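Local atomic coordinates of bacteriohemerythrin (PDB entry 4XPX), a protein that binds dioxygen reversibly at a two-iron centre and may store oxygen or deliver it to oxygen-requiring enzymes. Residues Y70-H80 with H116-C127. Residues are numbered along the deposited sequence; the frame is centred on the assembly and turned at random.
Sequences YADFAAHKAEH and HIPKVDKLYGPC. With FE2 (Fe (II) ion), chain B; FE2 (Fe (II) ion), chain C.
Helix 73-80 runs nearly antiparallel to helix 116-121, with His76 and Val120 level with each other, the segment axes 11.2 Å apart at closest approach and inclined at 155°. At this separation side chains from both helices can meet on a shared metal: the NE2 atoms of His76, His80 and His116 and OD1 of Asp121 all converge on one iron, the other ring nitrogen of His80, ND1, being hydrogen-bonded to Glu62. His76 NE2 lies 2.2 Å from this iron, and its ring, swung across by a CG anti to the backbone N (chi1 -170°), is nearly coplanar with the Asp121 carboxylate at its edge. That carboxylate bridges the metals, OD2 reaching the second iron at 2.1 Å, while water 2 is also coordinated to both irons.

A second shell fixes the His76 ring. Val120 CG1 sits squarely over one face in a CH-pi contact, 3.5 Å from the ring centroid, and the Tyr124 ring meets His76 rim to rim, its CD2 beside His76 CE1. On the side away from the metal, His76 ND1 donates to water 1 at 2.9 Å; this water in turn donates to Val120 O and is hydrogen-bonded to Tyr70 OH, 2.7 Å away. The Tyr70 ring also receives Tyr124 CB over one face, 3.9 Å from its centroid, with Cys127 SG at its edge. Replacing Tyr70 by an alanine would probably leave water 1 without its phenolic partner, making the hold on His76 ND1 less firm, and open a gap beside Tyr124 and Cys127. Tyr124 itself hydrogen-bonds through OH to Glu61, a ligand of both irons.

With Glu61 as the other carboxylate bridge, and His21 and His57 completing the protein ligands of the second iron, these residues form the non-heme diiron oxygen-binding site within the four-helix bundle of the hemerythrin fold.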
ATOM      1  N   TYR A  70      11.054 -17.435  -3.678  1.00 10.26           N
ATOM      2  CA  TYR A  70      11.115 -16.421  -4.707  1.00 10.69           C
ATOM      3  C   TYR A  70      12.502 -15.686  -4.682  1.00  9.84           C
ATOM      4  O   TYR A  70      12.987 -15.334  -3.630  1.00 10.34           O
ATOM      5  CB  TYR A  70       9.990 -15.406  -4.437  1.00 10.74           C
ATOM      6  CG  TYR A  70      10.094 -14.186  -5.346  1.00  9.88           C
ATOM      7  CD1 TYR A  70      10.027 -14.321  -6.694  1.00 10.52           C
ATOM      8  CD2 TYR A  70      10.240 -12.912  -4.813  1.00  9.58           C
ATOM      9  CE1 TYR A  70      10.102 -13.256  -7.522  1.00 10.62           C
ATOM     10  CE2 TYR A  70      10.346 -11.843  -5.592  1.00  9.54           C
ATOM     11  CZ  TYR A  70      10.306 -11.954  -6.953  1.00  9.96           C
ATOM     12  OH  TYR A  70      10.392 -10.895  -7.809  1.00 11.80           O
ATOM     13  N   ALA A  71      13.100 -15.493  -5.857  1.00  9.06           N
ATOM     14  CA  ALA A  71      14.454 -15.058  -5.963  1.00  9.21           C
ATOM     15  C   ALA A  71      14.762 -13.746  -5.262  1.00  7.91           C
ATOM     16  O   ALA A  71      15.820 -13.567  -4.725  1.00  9.24           O
ATOM     17  CB  ALA A  71      14.831 -14.941  -7.437  1.00 10.59           C
ATOM     18  N   ASP A  72      13.834 -12.801  -5.329  1.00  8.83           N
ATOM     19  CA  ASP A  72      14.061 -11.435  -4.908  1.00  9.11           C
ATOM     20  C   ASP A  72      13.288 -11.121  -3.637  1.00  9.06           C
ATOM     21  O   ASP A  72      13.005  -9.919  -3.371  1.00  9.95           O
ATOM     22  CB  ASP A  72      13.827 -10.438  -6.045  1.00 12.22           C
ATOM     23  CG  ASP A  72      14.886 -10.721  -7.200  1.00 15.15           C
ATOM     24  OD1 ASP A  72      16.060 -10.768  -6.970  1.00 15.71           O
ATOM     25  OD2 ASP A  72      14.487 -11.051  -8.369  1.00 20.08           O
ATOM     26  N   PHE A  73      12.995 -12.111  -2.826  1.00  9.47           N
ATOM     27  CA  PHE A  73      12.207 -11.893  -1.598  1.00  9.51           C
ATOM     28  C   PHE A  73      12.803 -10.888  -0.659  1.00  8.21           C
ATOM     29  O   PHE A  73      12.062  -9.984  -0.182  1.00  9.42           O
ATOM     30  CB  PHE A  73      12.104 -13.269  -0.889  1.00 10.50           C
ATOM     31  CG  PHE A  73      11.629 -13.161   0.530  1.00  9.15           C
ATOM     32  CD1 PHE A  73      10.422 -12.550   0.874  1.00 10.45           C
ATOM     33  CD2 PHE A  73      12.440 -13.606   1.553  1.00 13.17           C
ATOM     34  CE1 PHE A  73      10.058 -12.427   2.224  1.00 12.39           C
ATOM     35  CE2 PHE A  73      12.112 -13.401   2.899  1.00 16.47           C
ATOM     36  CZ  PHE A  73      10.833 -12.818   3.221  1.00 14.06           C
ATOM     37  N   ALA A  74      14.074 -11.007  -0.306  1.00  9.36           N
ATOM     38  CA  ALA A  74      14.620 -10.106   0.732  1.00 10.13           C
ATOM     39  C   ALA A  74      14.646  -8.690   0.249  1.00  9.70           C
ATOM     40  O   ALA A  74      14.280  -7.764   1.056  1.00 10.57           O
ATOM     41  CB  ALA A  74      16.022 -10.579   1.146  1.00 11.02           C
ATOM     42  N   ALA A  75      14.966  -8.446  -0.979  1.00  9.79           N
ATOM     43  CA  ALA A  75      14.981  -7.026  -1.491  1.00 11.28           C
ATOM     44  C   ALA A  75      13.544  -6.504  -1.507  1.00  9.62           C
ATOM     45  O   ALA A  75      13.289  -5.335  -1.164  1.00 10.32           O
ATOM     46  CB  ALA A  75      15.593  -6.961  -2.892  1.00 12.79           C
ATOM     47  N   HIS A  76      12.603  -7.332  -1.904  1.00  8.65           N
ATOM     48  CA  HIS A  76      11.212  -6.893  -1.947  1.00  8.50           C
ATOM     49  C   HIS A  76      10.720  -6.578  -0.571  1.00  8.98           C
ATOM     50  O   HIS A  76      10.097  -5.493  -0.325  1.00  8.36           O
ATOM     51  CB  HIS A  76      10.409  -7.984  -2.621  1.00  8.83           C
ATOM     52  CG  HIS A  76       9.017  -7.613  -2.954  1.00  7.95           C
ATOM     53  ND1 HIS A  76       8.444  -8.097  -4.104  1.00  8.65           N
ATOM     54  CD2 HIS A  76       8.052  -6.882  -2.318  1.00  7.82           C
ATOM     55  CE1 HIS A  76       7.179  -7.611  -4.127  1.00  8.31           C
ATOM     56  NE2 HIS A  76       6.896  -6.903  -3.067  1.00  7.76           N
ATOM     57  N   LYS A  77      10.979  -7.438   0.411  1.00  8.50           N
ATOM     58  CA  LYS A  77      10.605  -7.146   1.795  1.00  8.82           C
ATOM     59  C   LYS A  77      11.223  -5.875   2.268  1.00  8.75           C
ATOM     60  O   LYS A  77      10.592  -5.117   3.043  1.00  9.36           O
ATOM     61  CB  LYS A  77      10.973  -8.304   2.691  1.00  9.90           C
ATOM     62  CG  LYS A  77      10.592  -8.074   4.142  1.00 10.77           C
ATOM     63  CD  LYS A  77      10.775  -9.284   4.990  1.00 14.39           C
ATOM     64  CE  LYS A  77      10.241  -9.125   6.408  1.00 19.02           C
ATOM     65  NZ  LYS A  77      10.936  -8.090   7.124  1.00 23.99           N
ATOM     66  N   ALA A  78      12.474  -5.604   1.898  1.00  9.38           N
ATOM     67  CA  ALA A  78      13.111  -4.331   2.316  1.00  9.35           C
ATOM     68  C   ALA A  78      12.357  -3.139   1.827  1.00  8.44           C
ATOM     69  O   ALA A  78      12.241  -2.122   2.541  1.00  9.17           O
ATOM     70  CB  ALA A  78      14.561  -4.331   1.903  1.00 11.42           C
ATOM     71  N   GLU A  79      11.834  -3.178   0.599  1.00  8.42           N
ATOM     72  CA  GLU A  79      11.003  -2.076   0.097  1.00  7.79           C
ATOM     73  C   GLU A  79       9.762  -1.894   0.940  1.00  7.48           C
ATOM     74  O   GLU A  79       9.384  -0.779   1.326  1.00  8.74           O
ATOM     75  CB  GLU A  79      10.627  -2.244  -1.359  1.00  8.66           C
ATOM     76  CG  GLU A  79      11.787  -2.430  -2.327  1.00  9.39           C
ATOM     77  CD  GLU A  79      12.850  -1.368  -2.372  1.00  9.61           C
ATOM     78  OE1 GLU A  79      12.601  -0.235  -1.905  1.00 10.10           O
ATOM     79  OE2 GLU A  79      14.034  -1.670  -2.866  1.00 10.81           O
ATOM     80  N   HIS A  80       9.091  -2.989   1.232  1.00  7.74           N
ATOM     81  CA  HIS A  80       7.894  -2.949   2.129  1.00  7.76           C
ATOM     82  C   HIS A  80       8.254  -2.335   3.451  1.00  7.97           C
ATOM     83  O   HIS A  80       7.525  -1.439   3.968  1.00  8.32           O
ATOM     84  CB  HIS A  80       7.360  -4.335   2.398  1.00  7.26           C
ATOM     85  CG  HIS A  80       6.744  -5.006   1.223  1.00  7.41           C
ATOM     86  ND1 HIS A  80       6.337  -6.317   1.305  1.00  7.97           N
ATOM     87  CD2 HIS A  80       6.367  -4.606  -0.018  1.00  7.39           C
ATOM     88  CE1 HIS A  80       5.765  -6.650   0.146  1.00  7.74           C
ATOM     89  NE2 HIS A  80       5.744  -5.603  -0.675  1.00  7.55           N
ATOM     90  N   HIS A 116       5.736   0.729  -7.130  1.00  6.91           N
ATOM     91  CA  HIS A 116       6.059  -0.578  -6.582  1.00  7.29           C
ATOM     92  C   HIS A 116       5.325  -1.710  -7.296  1.00  7.23           C
ATOM     93  O   HIS A 116       5.906  -2.773  -7.526  1.00  7.54           O
ATOM     94  CB  HIS A 116       5.590  -0.613  -5.098  1.00  7.18           C
ATOM     95  CG  HIS A 116       5.925  -1.885  -4.378  1.00  7.29           C
ATOM     96  ND1 HIS A 116       7.159  -2.143  -3.813  1.00  7.45           N
ATOM     97  CD2 HIS A 116       5.156  -2.971  -4.148  1.00  7.58           C
ATOM     98  CE1 HIS A 116       7.103  -3.343  -3.238  1.00  7.37           C
ATOM     99  NE2 HIS A 116       5.917  -3.893  -3.399  1.00  7.42           N
ATOM    100  N   ILE A 117       4.046  -1.535  -7.601  1.00  7.01           N
ATOM    101  CA  ILE A 117       3.304  -2.652  -8.143  1.00  7.34           C
ATOM    102  C   ILE A 117       3.873  -3.097  -9.501  1.00  7.56           C
ATOM    103  O   ILE A 117       4.169  -4.263  -9.704  1.00  8.16           O
ATOM    104  CB  ILE A 117       1.798  -2.412  -8.131  1.00  7.30           C
ATOM    105  CG1 ILE A 117       1.296  -2.327  -6.699  1.00  8.22           C
ATOM    106  CG2 ILE A 117       1.091  -3.535  -8.914  1.00  9.10           C
ATOM    107  CD1 ILE A 117      -0.097  -1.746  -6.571  1.00  8.70           C
ATOM    108  N   PRO A 118       4.115  -2.183 -10.454  1.00  8.45           N
ATOM    109  CA  PRO A 118       4.631  -2.634 -11.773  1.00  9.50           C
ATOM    110  C   PRO A 118       6.084  -3.037 -11.690  1.00  9.22           C
ATOM    111  O   PRO A 118       6.482  -3.929 -12.473  1.00 11.40           O
ATOM    112  CB  PRO A 118       4.485  -1.405 -12.657  1.00 10.50           C
ATOM    113  CG  PRO A 118       3.460  -0.553 -11.990  1.00 11.09           C
ATOM    114  CD  PRO A 118       3.673  -0.774 -10.562  1.00  8.59           C
ATOM    115  N   LYS A 119       6.911  -2.387 -10.870  1.00  9.40           N
ATOM    116  CA  LYS A 119       8.355  -2.597 -10.932  1.00  9.47           C
ATOM    117  C   LYS A 119       8.857  -3.628  -9.947  1.00  9.30           C
ATOM    118  O   LYS A 119      10.045  -4.077 -10.064  1.00 10.43           O
ATOM    119  CB  LYS A 119       9.151  -1.284 -10.769  1.00 10.77           C
ATOM    120  CG  LYS A 119       8.798  -0.287 -11.790  1.00 13.62           C
ATOM    121  CD  LYS A 119       9.475   0.929 -11.968  1.00 24.33           C
ATOM    122  CE  LYS A 119       8.728   1.664 -13.117  1.00 36.58           C
ATOM    123  NZ  LYS A 119       7.753   2.717 -12.641  1.00 38.26           N
ATOM    124  N   VAL A 120       8.034  -3.937  -8.934  1.00  8.63           N
ATOM    125  CA  VAL A 120       8.471  -4.842  -7.881  1.00  8.16           C
ATOM    126  C   VAL A 120       7.490  -6.003  -7.789  1.00  7.17           C
ATOM    127  O   VAL A 120       7.883  -7.164  -7.913  1.00  9.01           O
ATOM    128  CB  VAL A 120       8.641  -4.101  -6.504  1.00  8.15           C
ATOM    129  CG1 VAL A 120       9.265  -5.058  -5.492  1.00  9.46           C
ATOM    130  CG2 VAL A 120       9.482  -2.857  -6.677  1.00 10.30           C
ATOM    131  N   ASP A 121       6.190  -5.753  -7.600  1.00  7.30           N
ATOM    132  CA  ASP A 121       5.246  -6.847  -7.477  1.00  7.38           C
ATOM    133  C   ASP A 121       5.108  -7.652  -8.747  1.00  7.47           C
ATOM    134  O   ASP A 121       5.002  -8.890  -8.693  1.00  8.22           O
ATOM    135  CB  ASP A 121       3.849  -6.367  -7.023  1.00  7.38           C
ATOM    136  CG  ASP A 121       3.785  -5.923  -5.586  1.00  7.10           C
ATOM    137  OD1 ASP A 121       4.721  -6.215  -4.808  1.00  7.15           O
ATOM    138  OD2 ASP A 121       2.749  -5.277  -5.266  1.00  7.88           O
ATOM    139  N   LYS A 122       5.048  -7.034  -9.920  1.00  8.31           N
ATOM    140  CA  LYS A 122       4.859  -7.826 -11.109  1.00  8.87           C
ATOM    141  C   LYS A 122       5.929  -8.879 -11.226  1.00  8.71           C
ATOM    142  O   LYS A 122       5.710  -9.951 -11.902  1.00 10.20           O
ATOM    143  CB  LYS A 122       4.802  -6.973 -12.382  1.00 10.10           C
ATOM    144  CG  LYS A 122       3.465  -6.295 -12.580  1.00 11.08           C
ATOM    145  CD  LYS A 122       3.491  -5.530 -13.954  1.00 11.64           C
ATOM    146  CE  LYS A 122       2.215  -4.743 -14.138  1.00 14.93           C
ATOM    147  NZ  LYS A 122       2.131  -4.361 -15.598  1.00 17.25           N
ATOM    148  N   LEU A 123       7.121  -8.630 -10.749  1.00  9.37           N
ATOM    149  CA  LEU A 123       8.238  -9.573 -10.909  1.00  9.64           C
ATOM    150  C   LEU A 123       7.966 -10.886 -10.205  1.00  9.38           C
ATOM    151  O   LEU A 123       8.602 -11.925 -10.602  1.00 10.07           O
ATOM    152  CB  LEU A 123       9.526  -8.993 -10.380  1.00 10.57           C
ATOM    153  CG  LEU A 123       9.961  -7.731 -11.115  1.00 12.65           C
ATOM    154  CD1 LEU A 123      11.291  -7.210 -10.569  1.00 15.34           C
ATOM    155  CD2 LEU A 123      10.067  -7.878 -12.596  1.00 18.30           C
ATOM    156  N   TYR A 124       7.092 -10.966  -9.194  1.00  9.38           N
ATOM    157  CA  TYR A 124       6.821 -12.247  -8.576  1.00  9.47           C
ATOM    158  C   TYR A 124       5.779 -13.081  -9.291  1.00  9.36           C
ATOM    159  O   TYR A 124       5.486 -14.174  -8.870  1.00 10.65           O
ATOM    160  CB  TYR A 124       6.479 -12.147  -7.047  1.00  9.03           C
ATOM    161  CG  TYR A 124       5.274 -11.319  -6.683  1.00  8.18           C
ATOM    162  CD1 TYR A 124       4.032 -11.490  -7.277  1.00  8.73           C
ATOM    163  CD2 TYR A 124       5.363 -10.387  -5.637  1.00  8.20           C
ATOM    164  CE1 TYR A 124       2.925 -10.736  -6.891  1.00  9.03           C
ATOM    165  CE2 TYR A 124       4.297  -9.611  -5.283  1.00  8.36           C
ATOM    166  CZ  TYR A 124       3.086  -9.752  -5.895  1.00  7.80           C
ATOM    167  OH  TYR A 124       1.980  -8.979  -5.615  1.00  8.23           O
ATOM    168  N   GLY A 125       5.217 -12.557 -10.374  1.00  9.99           N
ATOM    169  CA  GLY A 125       4.099 -13.255 -10.997  1.00 11.55           C
ATOM    170  C   GLY A 125       4.457 -14.667 -11.427  1.00 12.05           C
ATOM    171  O   GLY A 125       3.733 -15.580 -11.105  1.00 13.47           O
ATOM    172  N   PRO A 126       5.566 -14.861 -12.193  1.00 13.32           N
ATOM    173  CA  PRO A 126       5.838 -16.271 -12.650  1.00 15.54           C
ATOM    174  C   PRO A 126       5.980 -17.181 -11.453  1.00 15.03           C
ATOM    175  O   PRO A 126       5.493 -18.371 -11.522  1.00 18.73           O
ATOM    176  CB  PRO A 126       7.112 -16.080 -13.462  1.00 16.76           C
ATOM    177  CG  PRO A 126       6.950 -14.742 -14.004  1.00 15.87           C
ATOM    178  CD  PRO A 126       6.371 -13.896 -12.880  1.00 14.17           C
ATOM    179  N   CYS A 127       6.664 -16.797 -10.384  1.00 13.31           N
ATOM    180  CA  CYS A 127       6.888 -17.670  -9.262  1.00 14.32           C
ATOM    181  C   CYS A 127       5.604 -17.940  -8.498  1.00 14.28           C
ATOM    182  O   CYS A 127       5.260 -19.113  -8.162  1.00 16.88           O
ATOM    183  CB  CYS A 127       7.918 -17.002  -8.297  1.00 13.92           C
ATOM    184  SG  CYS A 127       8.307 -17.977  -6.833  1.00 16.53           S
TER
HETATM  185 FE   FE2 B 201       5.053  -5.766  -2.744  1.00  7.01          FE
HETATM  186 FE   FE2 C 202       1.696  -5.327  -3.440  1.00  7.98          FE
HETATM  187  O   HOH W   1       9.848  -8.558  -6.581  1.00 10.68           O
HETATM  188  O   HOH W   2       3.148  -4.606  -2.297  1.00 10.45           O
HETATM  189  O   HOH W   3       1.359  -2.860  -3.086  1.00  4.72           O